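Local coordinates for protein precorrin-3 methylase (Rhodobacter capsulatus, PDB 3NUT) that probably transfers a methyl group from S-adenosyl-L-methionine to a precorrin intermediate on the pathway to adenosylcobalamin (vitamin B12), at residues G19-V24 with V45-P50; R67-L72 with E103-H108; V83-D88 with F92-A97; S143-P148 with K174-Q179; R161-M166 with P193-L198. All blocks are in the same frame, centred on the assembly; numbering follows the deposited sequence.

Contact 1. Residues G19-V24 with V45-P50; sequences GREDLV and VARIAP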
# COMPACT_ATOMS: atom_id res chain seq x y z
N GLY A 19 -13.96 -0.60 -1.76
CA GLY A 19 -15.40 -0.79 -1.90
C GLY A 19 -16.20 -0.31 -0.71
O GLY A 19 -17.09 0.54 -0.88
N ARG A 20 -15.93 -0.85 0.48
CA ARG A 20 -16.72 -0.44 1.64
C ARG A 20 -16.58 1.07 1.89
O ARG A 20 -15.49 1.63 1.84
CB ARG A 20 -16.38 -1.26 2.90
CG ARG A 20 -17.67 -1.81 3.60
CD ARG A 20 -17.45 -2.42 4.98
NE ARG A 20 -16.46 -3.48 4.94
CZ ARG A 20 -15.21 -3.39 5.38
NH1 ARG A 20 -14.74 -2.26 5.92
NH2 ARG A 20 -14.42 -4.45 5.27
N GLU A 21 -17.71 1.72 2.12
CA GLU A 21 -17.77 3.16 2.30
C GLU A 21 -16.97 3.57 3.55
O GLU A 21 -16.34 4.64 3.58
CB GLU A 21 -19.24 3.59 2.40
CG GLU A 21 -19.47 5.11 2.44
CD GLU A 21 -20.94 5.51 2.63
OE1 GLU A 21 -21.80 4.64 2.94
OE2 GLU A 21 -21.23 6.72 2.50
N ASP A 22 -16.96 2.70 4.56
CA ASP A 22 -16.25 3.04 5.80
C ASP A 22 -14.72 2.94 5.66
O ASP A 22 -14.01 3.01 6.66
CB ASP A 22 -16.80 2.32 7.04
CG ASP A 22 -16.47 0.82 7.06
OD1 ASP A 22 -16.00 0.27 6.04
OD2 ASP A 22 -16.68 0.20 8.14
N LEU A 23 -14.22 2.81 4.44
CA LEU A 23 -12.78 2.85 4.23
C LEU A 23 -12.33 4.10 3.42
O LEU A 23 -11.12 4.27 3.14
CB LEU A 23 -12.30 1.54 3.57
CG LEU A 23 -12.53 0.18 4.27
CD1 LEU A 23 -12.26 -0.96 3.29
CD2 LEU A 23 -11.69 -0.02 5.54
N VAL A 24 -13.28 4.95 3.05
CA VAL A 24 -12.95 6.20 2.35
C VAL A 24 -12.42 7.15 3.41
O VAL A 24 -13.02 7.28 4.48
CB VAL A 24 -14.16 6.82 1.66
CG1 VAL A 24 -13.73 8.03 0.86
CG2 VAL A 24 -14.84 5.80 0.72
N VAL A 45 -19.95 6.38 -7.49
CA VAL A 45 -20.40 7.61 -6.86
C VAL A 45 -21.89 7.87 -7.08
O VAL A 45 -22.37 9.00 -6.90
CB VAL A 45 -19.54 8.81 -7.32
CG1 VAL A 45 -18.08 8.61 -6.89
CG2 VAL A 45 -19.62 9.02 -8.84
N ALA A 46 -22.62 6.81 -7.43
CA ALA A 46 -24.08 6.87 -7.65
C ALA A 46 -24.88 7.58 -6.56
O ALA A 46 -25.87 8.23 -6.87
CB ALA A 46 -24.67 5.45 -7.93
N ARG A 47 -24.45 7.48 -5.30
CA ARG A 47 -25.16 8.12 -4.17
C ARG A 47 -24.57 9.45 -3.66
O ARG A 47 -24.90 9.90 -2.56
CB ARG A 47 -25.32 7.13 -3.01
CG ARG A 47 -26.19 5.87 -3.35
CD ARG A 47 -25.86 4.73 -2.40
NE ARG A 47 -24.43 4.75 -2.08
CZ ARG A 47 -23.89 4.27 -0.96
NH1 ARG A 47 -24.67 3.68 -0.04
NH2 ARG A 47 -22.58 4.37 -0.76
N ILE A 48 -23.71 10.07 -4.46
CA ILE A 48 -23.24 11.43 -4.19
C ILE A 48 -24.42 12.35 -3.85
O ILE A 48 -25.47 12.31 -4.52
CB ILE A 48 -22.47 12.01 -5.41
CG1 ILE A 48 -21.86 13.39 -5.10
CG2 ILE A 48 -23.37 12.08 -6.67
CD1 ILE A 48 -20.81 13.39 -4.04
N ALA A 49 -24.28 13.15 -2.80
CA ALA A 49 -25.37 14.05 -2.40
C ALA A 49 -25.60 15.08 -3.50
O ALA A 49 -24.67 15.75 -3.88
CB ALA A 49 -25.02 14.74 -1.05
N PRO A 50 -26.84 15.20 -4.02
CA PRO A 50 -27.11 16.20 -5.05
C PRO A 50 -27.03 17.61 -4.51
O PRO A 50 -27.32 17.84 -3.33
CB PRO A 50 -28.55 15.90 -5.47
CG PRO A 50 -28.76 14.45 -5.10
CD PRO A 50 -27.99 14.30 -3.81
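All 60 Å² of the surface buried here is shared by Glu21 and Arg47, which carry the whole contact. Glu21 OE1 lies 3.8 Å from Arg47 NH2, a long salt bridge rather than a hydrogen bond. The carboxylate and guanidinium planes are turned 57° apart, and OE1 approaches the guanidinium obliquely. Glu21 spans the gap because its CG is anti to the backbone N (chi1 -174°) and the rest of the chain stays extended. Arg47 comes from the other loop with a bend at chi3. It sits at the third position of a type I turn from Val45 to Ile48, closed by Ile48 N to Val45 O. The two loops follow strands 10-15 and 37-40 of the parallel sheet, one strand to each side of strand 80-85. The bridge thus joins two loops at the C-terminal ends of its strands, at the protein surface. On its own side, Glu21 opens a short 3-10 turn, and its O accepts from Val24 N. The same turn holds a tighter ion pair: Arg20 NH1 donates to Asp22 OD1 at 2.8 Å, close to the guanidinium plane and on the syn lone pair of the oxygen. Arg20 NH1 also forms a salt bridge with Glu27 of the second subunit. Arg47 NH2 has a weak hydrogen bond to a glycerol, probably from the crystallisation liquor.

Contact 2. Residues R67-L72 with E103-H108; sequences RATHAL and EAHPEH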
# COMPACT_ATOMS: atom_id res chain seq x y z
N ARG A 67 -9.55 11.89 -20.62
CA ARG A 67 -10.32 12.39 -19.51
C ARG A 67 -9.46 13.26 -18.59
O ARG A 67 -9.96 14.21 -18.02
CB ARG A 67 -10.93 11.22 -18.71
CG ARG A 67 -9.87 10.25 -18.24
CD ARG A 67 -10.39 8.83 -18.20
NE ARG A 67 -10.76 8.42 -16.85
CZ ARG A 67 -11.32 7.25 -16.55
NH1 ARG A 67 -11.59 6.40 -17.55
NH2 ARG A 67 -11.63 6.96 -15.28
N ALA A 68 -8.19 12.93 -18.44
CA ALA A 68 -7.30 13.70 -17.58
C ALA A 68 -7.05 15.08 -18.18
O ALA A 68 -7.09 16.06 -17.47
CB ALA A 68 -5.99 12.96 -17.34
N THR A 69 -6.82 15.13 -19.49
CA THR A 69 -6.70 16.38 -20.23
C THR A 69 -7.99 17.20 -20.07
O THR A 69 -7.96 18.43 -19.87
CB THR A 69 -6.41 16.08 -21.75
OG1 THR A 69 -5.23 15.26 -21.86
CG2 THR A 69 -6.24 17.36 -22.57
N HIS A 70 -9.12 16.52 -20.14
CA HIS A 70 -10.39 17.22 -20.01
C HIS A 70 -10.55 17.77 -18.60
O HIS A 70 -11.05 18.89 -18.43
CB HIS A 70 -11.54 16.28 -20.35
CG HIS A 70 -12.89 16.90 -20.18
ND1 HIS A 70 -13.95 16.22 -19.63
CD2 HIS A 70 -13.35 18.13 -20.49
CE1 HIS A 70 -15.02 17.00 -19.63
NE2 HIS A 70 -14.68 18.17 -20.14
N ALA A 71 -10.14 16.97 -17.61
CA ALA A 71 -10.13 17.41 -16.23
C ALA A 71 -9.30 18.70 -16.08
O ALA A 71 -9.72 19.64 -15.41
CB ALA A 71 -9.57 16.31 -15.34
N LEU A 72 -8.12 18.73 -16.71
CA LEU A 72 -7.26 19.90 -16.67
C LEU A 72 -7.93 21.10 -17.31
O LEU A 72 -7.77 22.23 -16.83
CB LEU A 72 -5.91 19.64 -17.36
CG LEU A 72 -4.92 18.63 -16.81
CD1 LEU A 72 -3.80 18.52 -17.83
CD2 LEU A 72 -4.36 19.09 -15.46
N GLU A 103 2.26 16.46 -18.66
CA GLU A 103 3.49 16.51 -19.43
C GLU A 103 3.21 16.72 -20.94
O GLU A 103 3.97 17.41 -21.62
CB GLU A 103 4.33 15.26 -19.18
CG GLU A 103 5.78 15.35 -19.66
CD GLU A 103 5.96 14.93 -21.14
OE1 GLU A 103 7.01 15.30 -21.75
OE2 GLU A 103 5.07 14.24 -21.71
N ALA A 104 2.11 16.15 -21.44
CA ALA A 104 1.81 16.28 -22.87
C ALA A 104 1.13 17.59 -23.21
O ALA A 104 0.98 17.93 -24.40
CB ALA A 104 0.95 15.13 -23.36
N HIS A 105 0.72 18.34 -22.20
CA HIS A 105 0.03 19.62 -22.46
C HIS A 105 0.63 20.74 -21.63
O HIS A 105 0.08 21.12 -20.59
CB HIS A 105 -1.46 19.48 -22.19
CG HIS A 105 -2.13 18.48 -23.06
ND1 HIS A 105 -2.03 17.11 -22.84
CD2 HIS A 105 -2.92 18.62 -24.15
CE1 HIS A 105 -2.72 16.47 -23.76
NE2 HIS A 105 -3.27 17.36 -24.57
N PRO A 106 1.77 21.29 -22.07
CA PRO A 106 2.39 22.38 -21.31
C PRO A 106 1.48 23.63 -21.09
O PRO A 106 1.75 24.44 -20.20
CB PRO A 106 3.66 22.72 -22.12
CG PRO A 106 3.47 22.08 -23.47
CD PRO A 106 2.60 20.89 -23.23
N GLU A 107 0.39 23.74 -21.83
CA GLU A 107 -0.53 24.88 -21.65
C GLU A 107 -1.31 24.89 -20.29
O GLU A 107 -1.96 25.89 -19.95
CB GLU A 107 -1.44 25.10 -22.89
CG GLU A 107 -2.49 24.00 -23.27
CD GLU A 107 -1.92 22.69 -23.89
OE1 GLU A 107 -0.68 22.54 -24.03
OE2 GLU A 107 -2.73 21.80 -24.26
N HIS A 108 -1.20 23.78 -19.55
CA HIS A 108 -1.89 23.54 -18.27
C HIS A 108 -0.84 23.43 -17.15
O HIS A 108 -1.15 23.09 -16.01
CB HIS A 108 -2.75 22.25 -18.35
CG HIS A 108 -3.82 22.29 -19.41
ND1 HIS A 108 -4.70 23.34 -19.54
CD2 HIS A 108 -4.14 21.41 -20.39
CE1 HIS A 108 -5.51 23.12 -20.56
NE2 HIS A 108 -5.19 21.96 -21.10
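Thr69 and His105 bring their CA atoms to 7.8 Å, and Leu72 and His108 bring theirs to 6.7 Å. Residues 67-72 are helical throughout. Across from them, helix 94-104 runs out and the chain turns into a 3-10 segment at 106-108. Thr69 CG2 sits over one face of the His105 ring, 3.8 Å from its centroid, as a CH-pi contact. Thr69 OG1 is 3.4 Å from His105 CE1, but its hydrogen bond goes to Leu65 O. His105 ND1 is bonded to Ala101 O, which helps fix the rotation of the ring. One turn on, Leu72 CB lies over the His108 ring, 4.2 Å from its centroid, and Leu72 CD1 reaches CD2 of the same ring at 3.9 Å. Glu107 CG covers the opposite face. Helices 65-76 and 94-104 pack side by side here. They belong to successive beta-alpha-beta crossovers of the parallel sheet, joined through strand 80-85.

Contact 3. Residues V83-D88 with F92-A97; sequences VVSSGD and FAMASA. With SAH (S-adenosyl-L-homocysteine), chain E.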
# COMPACT_ATOMS: atom_id res chain seq x y z
N VAL A 83 -11.17 13.58 -9.81
CA VAL A 83 -11.12 12.42 -10.68
C VAL A 83 -11.02 11.24 -9.72
O VAL A 83 -10.16 11.22 -8.83
CB VAL A 83 -9.89 12.46 -11.63
CG1 VAL A 83 -9.76 11.14 -12.40
CG2 VAL A 83 -9.96 13.67 -12.57
N VAL A 84 -11.90 10.26 -9.87
CA VAL A 84 -11.92 9.18 -8.89
C VAL A 84 -11.30 7.86 -9.38
O VAL A 84 -11.47 7.48 -10.54
CB VAL A 84 -13.35 8.98 -8.30
CG1 VAL A 84 -13.69 10.16 -7.36
CG2 VAL A 84 -14.42 8.86 -9.43
N SER A 85 -10.59 7.18 -8.49
CA SER A 85 -10.11 5.82 -8.71
C SER A 85 -10.48 4.93 -7.55
O SER A 85 -10.47 5.37 -6.40
CB SER A 85 -8.59 5.80 -8.79
OG SER A 85 -8.20 6.19 -10.09
N SER A 86 -10.70 3.66 -7.82
CA SER A 86 -10.85 2.72 -6.71
C SER A 86 -9.48 2.61 -6.03
O SER A 86 -8.46 2.98 -6.62
CB SER A 86 -11.36 1.34 -7.20
OG SER A 86 -10.36 0.74 -8.00
N GLY A 87 -9.47 2.14 -4.78
CA GLY A 87 -8.23 1.89 -4.07
C GLY A 87 -7.47 3.18 -3.84
O GLY A 87 -8.05 4.20 -3.41
N ASP A 88 -6.17 3.14 -4.11
CA ASP A 88 -5.31 4.32 -4.03
C ASP A 88 -5.09 4.79 -5.47
O ASP A 88 -4.97 3.97 -6.34
CB ASP A 88 -3.98 3.96 -3.36
CG ASP A 88 -3.07 5.16 -3.19
OD1 ASP A 88 -3.01 5.71 -2.06
OD2 ASP A 88 -2.42 5.56 -4.18
N PHE A 92 -1.58 1.76 -10.10
CA PHE A 92 -2.16 1.33 -11.40
C PHE A 92 -3.49 2.04 -11.65
O PHE A 92 -4.52 1.38 -11.81
CB PHE A 92 -2.33 -0.20 -11.44
CG PHE A 92 -1.09 -0.93 -11.05
CD1 PHE A 92 0.13 -0.66 -11.72
CD2 PHE A 92 -1.11 -1.87 -10.03
CE1 PHE A 92 1.30 -1.32 -11.35
CE2 PHE A 92 0.05 -2.54 -9.66
CZ PHE A 92 1.27 -2.26 -10.31
N ALA A 93 -3.45 3.38 -11.64
CA ALA A 93 -4.68 4.19 -11.61
C ALA A 93 -4.45 5.57 -12.18
O ALA A 93 -3.50 5.78 -12.92
CB ALA A 93 -5.27 4.23 -10.17
N MET A 94 -5.31 6.52 -11.83
CA MET A 94 -5.43 7.76 -12.58
C MET A 94 -4.39 8.87 -12.27
O MET A 94 -4.21 9.80 -13.07
CB MET A 94 -6.86 8.31 -12.45
CG MET A 94 -7.87 7.70 -13.43
SD MET A 94 -7.46 8.01 -15.18
CE MET A 94 -7.50 9.79 -15.26
N ALA A 95 -3.71 8.79 -11.13
CA ALA A 95 -2.74 9.82 -10.77
C ALA A 95 -1.61 9.90 -11.81
O ALA A 95 -1.28 11.01 -12.28
CB ALA A 95 -2.20 9.63 -9.37
N SER A 96 -1.04 8.75 -12.18
CA SER A 96 -0.06 8.62 -13.27
C SER A 96 -0.48 9.25 -14.60
O SER A 96 0.28 10.02 -15.20
CB SER A 96 0.21 7.14 -13.55
OG SER A 96 1.50 6.80 -13.13
N ALA A 97 -1.67 8.87 -15.06
CA ALA A 97 -2.25 9.37 -16.28
C ALA A 97 -2.46 10.87 -16.26
O ALA A 97 -2.32 11.53 -17.28
CB ALA A 97 -3.58 8.69 -16.51
N SAH E . -6.00 1.78 -7.73
CA SAH E . -6.47 0.39 -7.46
CB SAH E . -5.89 -0.60 -8.49
CG SAH E . -6.58 -0.46 -9.84
SD SAH E . -6.39 -1.90 -10.88
C SAH E . -5.98 0.07 -6.09
O SAH E . -5.17 0.87 -5.65
OXT SAH E . -6.33 -0.92 -5.42
C5' SAH E . -7.86 -2.82 -10.50
C4' SAH E . -7.51 -4.21 -9.91
O4' SAH E . -7.29 -4.08 -8.50
C3' SAH E . -8.58 -5.30 -10.05
O3' SAH E . -8.45 -6.11 -11.23
C2' SAH E . -8.33 -6.18 -8.84
O2' SAH E . -7.21 -7.08 -9.05
C1' SAH E . -7.89 -5.18 -7.79
N9 SAH E . -9.02 -4.74 -6.95
C8 SAH E . -9.58 -3.51 -6.90
N7 SAH E . -10.59 -3.48 -5.98
C5 SAH E . -10.69 -4.71 -5.42
C6 SAH E . -11.53 -5.39 -4.38
N6 SAH E . -12.52 -4.74 -3.72
N1 SAH E . -11.29 -6.69 -4.10
C2 SAH E . -10.32 -7.38 -4.74
N3 SAH E . -9.53 -6.83 -5.69
C4 SAH E . -9.66 -5.53 -6.07
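Met94, where the chain enters helix 94-104, packs against Ser85 at the end of strand 80-85. Its backbone N makes a weak hydrogen bond of 3.4 Å to Ser85 OG. Its CB also touches Ser85 OG, at 3.4 Å. CG stays near both Ser85 OG and Val83 CG1. Bends at chi2 (-62°) and chi3 (-61°) then turn CE back toward Val83. SD packs against Arg67 of helix 65-76. The terminal CE meets Val83 CG1 at 3.9 Å and also rests on Ala68, so the tip lies between strand and helix. Ala93 turns its CB to Ser85 as well, and that CB is 3.5 Å from the amino N of S-adenosyl-L-homocysteine. Beyond the strand the backbone itself grips the ligand. The ligand's amino N donates to Ser86 O at 3.0 Å and to Asp88 O at 2.8 Å, and Asp88 N donates to the ligand's carboxylate O at 2.9 Å. Gly87, with positive phi, brings its CA against the carboxylate carbon. The Asp88 carboxylate turns to Gly90 N and Gly118 N, which probably helps hold the loop in shape. A strand, a glycine-bearing loop and the entry to a helix thus form the amino-acid end of the cofactor pocket of this tetrapyrrole methylase.

Contact 4. Residues S143-P148 with K174-Q179; sequences SDNLKP and KSRPHQ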
# COMPACT_ATOMS: atom_id res chain seq x y z
N SER A 143 -2.30 -7.25 -16.12
CA SER A 143 -3.07 -6.93 -17.32
C SER A 143 -2.56 -5.68 -18.00
O SER A 143 -3.34 -4.92 -18.57
CB SER A 143 -4.56 -6.77 -17.02
OG SER A 143 -5.11 -7.98 -16.54
N ASP A 144 -1.26 -5.44 -17.94
CA ASP A 144 -0.76 -4.33 -18.73
C ASP A 144 -0.45 -4.75 -20.17
O ASP A 144 0.57 -5.41 -20.46
CB ASP A 144 0.41 -3.59 -18.09
CG ASP A 144 0.59 -2.19 -18.68
OD1 ASP A 144 -0.23 -1.80 -19.54
OD2 ASP A 144 1.54 -1.49 -18.30
N ASN A 145 -1.36 -4.36 -21.07
CA ASN A 145 -1.21 -4.57 -22.51
C ASN A 145 -0.25 -3.56 -23.16
O ASN A 145 0.22 -3.79 -24.28
CB ASN A 145 -2.60 -4.57 -23.18
CG ASN A 145 -3.58 -5.56 -22.52
OD1 ASN A 145 -3.22 -6.70 -22.17
ND2 ASN A 145 -4.82 -5.12 -22.34
N LEU A 146 0.07 -2.48 -22.44
CA LEU A 146 1.07 -1.48 -22.88
C LEU A 146 2.53 -1.94 -22.73
O LEU A 146 3.44 -1.35 -23.32
CB LEU A 146 0.87 -0.13 -22.15
CG LEU A 146 -0.38 0.75 -22.34
CD1 LEU A 146 -0.30 2.01 -21.45
CD2 LEU A 146 -0.59 1.13 -23.80
N LYS A 147 2.75 -2.99 -21.93
CA LYS A 147 4.06 -3.65 -21.84
C LYS A 147 4.11 -4.90 -22.75
O LYS A 147 3.08 -5.55 -22.99
CB LYS A 147 4.36 -4.07 -20.39
CG LYS A 147 4.32 -2.94 -19.36
CD LYS A 147 5.13 -3.26 -18.09
CE LYS A 147 4.41 -4.23 -17.12
NZ LYS A 147 4.32 -5.64 -17.60
N PRO A 148 5.31 -5.22 -23.29
CA PRO A 148 5.41 -6.55 -23.90
C PRO A 148 5.54 -7.58 -22.78
O PRO A 148 6.16 -7.30 -21.75
CB PRO A 148 6.69 -6.46 -24.74
CG PRO A 148 7.52 -5.37 -24.09
CD PRO A 148 6.56 -4.45 -23.37
N LYS A 174 -8.77 -9.56 -20.18
CA LYS A 174 -9.89 -9.84 -21.07
C LYS A 174 -9.34 -10.14 -22.47
O LYS A 174 -9.83 -11.03 -23.14
CB LYS A 174 -10.82 -8.63 -21.11
CG LYS A 174 -12.13 -8.81 -21.89
CD LYS A 174 -12.39 -7.61 -22.81
CE LYS A 174 -13.86 -7.20 -22.84
NZ LYS A 174 -14.21 -6.42 -21.61
N SER A 175 -8.31 -9.38 -22.87
CA SER A 175 -7.70 -9.49 -24.20
C SER A 175 -6.37 -10.27 -24.22
O SER A 175 -5.82 -10.50 -25.30
CB SER A 175 -7.47 -8.10 -24.78
OG SER A 175 -6.62 -7.34 -23.95
N ARG A 176 -5.86 -10.64 -23.05
CA ARG A 176 -4.76 -11.62 -22.95
C ARG A 176 -5.23 -12.78 -22.06
O ARG A 176 -4.68 -12.98 -20.97
CB ARG A 176 -3.49 -11.01 -22.36
CG ARG A 176 -2.87 -9.88 -23.14
CD ARG A 176 -1.68 -10.33 -23.97
NE ARG A 176 -0.73 -9.22 -24.15
CZ ARG A 176 -0.96 -8.15 -24.91
NH1 ARG A 176 -2.12 -8.03 -25.57
NH2 ARG A 176 -0.02 -7.20 -25.01
N PRO A 177 -6.25 -13.53 -22.52
CA PRO A 177 -6.88 -14.55 -21.66
C PRO A 177 -5.92 -15.62 -21.08
O PRO A 177 -6.17 -16.11 -19.98
CB PRO A 177 -7.91 -15.20 -22.60
CG PRO A 177 -7.40 -14.92 -23.99
CD PRO A 177 -6.80 -13.55 -23.89
N HIS A 178 -4.86 -15.96 -21.82
CA HIS A 178 -3.94 -17.04 -21.41
C HIS A 178 -2.66 -16.51 -20.76
O HIS A 178 -1.61 -17.17 -20.82
CB HIS A 178 -3.60 -17.96 -22.60
CG HIS A 178 -4.79 -18.34 -23.44
ND1 HIS A 178 -5.83 -19.10 -22.95
CD2 HIS A 178 -5.09 -18.08 -24.73
CE1 HIS A 178 -6.73 -19.28 -23.91
NE2 HIS A 178 -6.30 -18.67 -25.00
N GLN A 179 -2.73 -15.34 -20.13
CA GLN A 179 -1.53 -14.71 -19.56
C GLN A 179 -1.24 -15.13 -18.11
O GLN A 179 -0.09 -15.39 -17.76
CB GLN A 179 -1.58 -13.19 -19.69
CG GLN A 179 -0.27 -12.50 -19.41
CD GLN A 179 -0.14 -11.22 -20.21
OE1 GLN A 179 0.16 -11.25 -21.41
NE2 GLN A 179 -0.39 -10.08 -19.56
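Asn145 OD1 lies over the centre of one face of the Arg176 guanidinium, 3.7 Å above the plane. The two side chains lie alongside each other, pointing opposite ways. Asn145 CG is anti to its carbonyl carbon (chi1 -53°), which sends the amide along the arginine. In Arg176 the bend at chi2 (-101°) lays the guanidinium beside Asn145. The amide and guanidinium planes are 39° apart. The same OD1 touches Arg176 CG at 3.3 Å. Lys147 O lies at the guanidinium edge, 4.1 Å from Arg176 NH2; Asn145 O is 3.5 Å from the same NH2. The other amide branch turns to the neighbouring serine, with Asn145 ND2 3.3 Å from Ser175 OG. Asp144 shapes the first loop from within. Its OD1 accepts from Leu146 N at 3.0 Å, an Asx turn, with the donor well above the carboxylate plane. The two loops follow the adjacent parallel strands 137-141 and 165-169 and lead into helices 149-161 and 179-190. Ser143 OG bonds to the backbone O of Asn170, a ligand-binding residue. Lys147 and Gln179 lie against Leu152 of helix 149-161, and Gln179 NE2 bonds to Leu142 O just past strand 137-141.

Contact 5. Residues R161-M166 with P193-L198; sequences RGDFAM and PGRLIL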
# COMPACT_ATOMS: atom_id res chain seq x y z
N ARG A 161 13.07 -14.46 -7.19
CA ARG A 161 14.45 -14.76 -6.79
C ARG A 161 14.91 -13.97 -5.57
O ARG A 161 15.70 -14.47 -4.78
CB ARG A 161 15.44 -14.60 -7.96
CG ARG A 161 15.31 -15.67 -9.06
CD ARG A 161 16.15 -15.33 -10.30
NE ARG A 161 15.71 -16.09 -11.48
CZ ARG A 161 16.19 -15.91 -12.72
NH1 ARG A 161 17.10 -14.98 -12.95
NH2 ARG A 161 15.73 -16.63 -13.73
N GLY A 162 14.40 -12.75 -5.43
CA GLY A 162 14.67 -11.92 -4.26
C GLY A 162 13.86 -12.39 -3.07
O GLY A 162 14.04 -11.92 -1.95
N ASP A 163 12.97 -13.34 -3.32
CA ASP A 163 12.11 -13.91 -2.29
C ASP A 163 11.17 -12.85 -1.70
O ASP A 163 10.88 -12.85 -0.50
CB ASP A 163 12.92 -14.61 -1.18
CG ASP A 163 12.03 -15.44 -0.24
OD1 ASP A 163 11.12 -16.13 -0.75
OD2 ASP A 163 12.23 -15.38 1.00
N PHE A 164 10.72 -11.94 -2.57
CA PHE A 164 9.65 -10.98 -2.28
C PHE A 164 8.31 -11.70 -2.22
O PHE A 164 8.01 -12.54 -3.08
CB PHE A 164 9.56 -9.96 -3.41
CG PHE A 164 10.62 -8.91 -3.38
CD1 PHE A 164 10.47 -7.78 -2.61
CD2 PHE A 164 11.76 -9.04 -4.15
CE1 PHE A 164 11.45 -6.78 -2.60
CE2 PHE A 164 12.75 -8.06 -4.13
CZ PHE A 164 12.60 -6.93 -3.35
N ALA A 165 7.48 -11.35 -1.25
CA ALA A 165 6.09 -11.74 -1.31
C ALA A 165 5.51 -10.89 -2.44
O ALA A 165 6.12 -9.89 -2.84
CB ALA A 165 5.37 -11.49 0.04
N MET A 166 4.37 -11.28 -3.00
CA MET A 166 3.83 -10.50 -4.13
C MET A 166 2.32 -10.35 -4.16
O MET A 166 1.56 -11.22 -3.68
CB MET A 166 4.25 -11.08 -5.48
CG MET A 166 5.45 -11.99 -5.50
SD MET A 166 5.53 -12.73 -7.13
CE MET A 166 6.93 -13.83 -6.93
N PRO A 193 7.04 -25.82 -4.61
CA PRO A 193 5.64 -26.26 -4.76
C PRO A 193 4.66 -25.86 -3.64
O PRO A 193 3.49 -25.56 -3.93
CB PRO A 193 5.76 -27.79 -4.81
CG PRO A 193 7.09 -28.03 -5.43
CD PRO A 193 7.99 -26.89 -5.01
N GLY A 194 5.12 -25.90 -2.39
CA GLY A 194 4.27 -25.54 -1.23
C GLY A 194 4.13 -24.04 -0.94
O GLY A 194 3.72 -23.66 0.16
N ARG A 195 4.47 -23.20 -1.92
CA ARG A 195 4.39 -21.74 -1.81
C ARG A 195 2.94 -21.30 -1.77
O ARG A 195 2.20 -21.48 -2.75
CB ARG A 195 5.10 -21.08 -2.99
CG ARG A 195 4.92 -19.56 -3.10
CD ARG A 195 5.59 -18.82 -1.97
NE ARG A 195 7.05 -18.80 -2.08
CZ ARG A 195 7.76 -17.91 -2.78
NH1 ARG A 195 7.15 -16.98 -3.50
NH2 ARG A 195 9.08 -17.97 -2.79
N LEU A 196 2.53 -20.74 -0.64
CA LEU A 196 1.15 -20.33 -0.44
C LEU A 196 0.70 -19.24 -1.44
O LEU A 196 1.38 -18.24 -1.63
CB LEU A 196 0.96 -19.86 1.00
CG LEU A 196 0.38 -20.74 2.12
CD1 LEU A 196 0.50 -22.27 1.92
CD2 LEU A 196 1.00 -20.33 3.46
N ILE A 197 -0.43 -19.48 -2.09
CA ILE A 197 -1.07 -18.49 -2.94
C ILE A 197 -2.50 -18.29 -2.46
O ILE A 197 -3.18 -19.24 -2.04
CB ILE A 197 -1.15 -18.92 -4.42
CG1 ILE A 197 0.10 -19.74 -4.84
CG2 ILE A 197 -1.42 -17.70 -5.32
CD1 ILE A 197 1.43 -18.96 -4.93
N LEU A 198 -2.93 -17.04 -2.53
CA LEU A 198 -4.19 -16.60 -1.96
C LEU A 198 -4.95 -15.90 -3.05
O LEU A 198 -4.42 -15.01 -3.71
CB LEU A 198 -3.94 -15.58 -0.84
CG LEU A 198 -3.42 -15.97 0.54
CD1 LEU A 198 -1.93 -16.29 0.57
CD2 LEU A 198 -3.70 -14.81 1.47
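The Arg195 guanidinium and the Asp163 carboxylate meet with their planes 59° apart. Asp163 OD1 approaches Arg195 NH2 obliquely, at 3.4 Å. OD1 stands clear of the guanidinium plane, so the attraction of this salt bridge is between charges and not a directed bond. Arg195 NE has a firmer partner in the carboxylate of Glu192, just before the segment. Asp163 OD1 accepts its hydrogen bond from Ala234 N. The arginine thus has two acidic partners, which probably share its positive charge. Arg195 gets there by curling, with bends at chi2 (68°) and chi3 (73°), and its side chain packs on Val231 and Ala234. Asp163 extends its CG anti to the backbone N and reaches in from the end of helix 149-161. It has positive phi and is the first residue to leave the helix, in a Schellman motif. The second subunit comes close here, and its Arg155 NE bonds to Gly162 O. Strands 165-169 and 196-201 run parallel to each other, with the antiparallel strand 227-231 between them. The ion pair spans the C-terminal end of that middle strand and joins the N-terminal sides of two parallel strands linked by a beta-alpha-beta crossover through helix 179-190.

How the contacts relate
Contact 3 is the buried one and the one that holds the bound S-adenosyl-L-homocysteine. It is nested in the chain loop closed by contact 2, and the two touch through Ala71 with Val83. Both use helix 94-104. Contact 2, partly buried, rests on CH-pi and apolar packing, while contact 3 adds hydrogen bonds, chiefly to the ligand. Contacts 1 and 4 are surface contacts between loops at strand ends. Contact 1 is a long ion pair, and contact 4 sets an amide oxygen over a guanidinium face. Contact 5 is partly buried and ionic too. Contacts 4 and 5 both belong to the mixed five-strand sheet, and their segments alternate along the chain. Contacts 1 to 3 involve loops, helices and a strand of the parallel-sheet half.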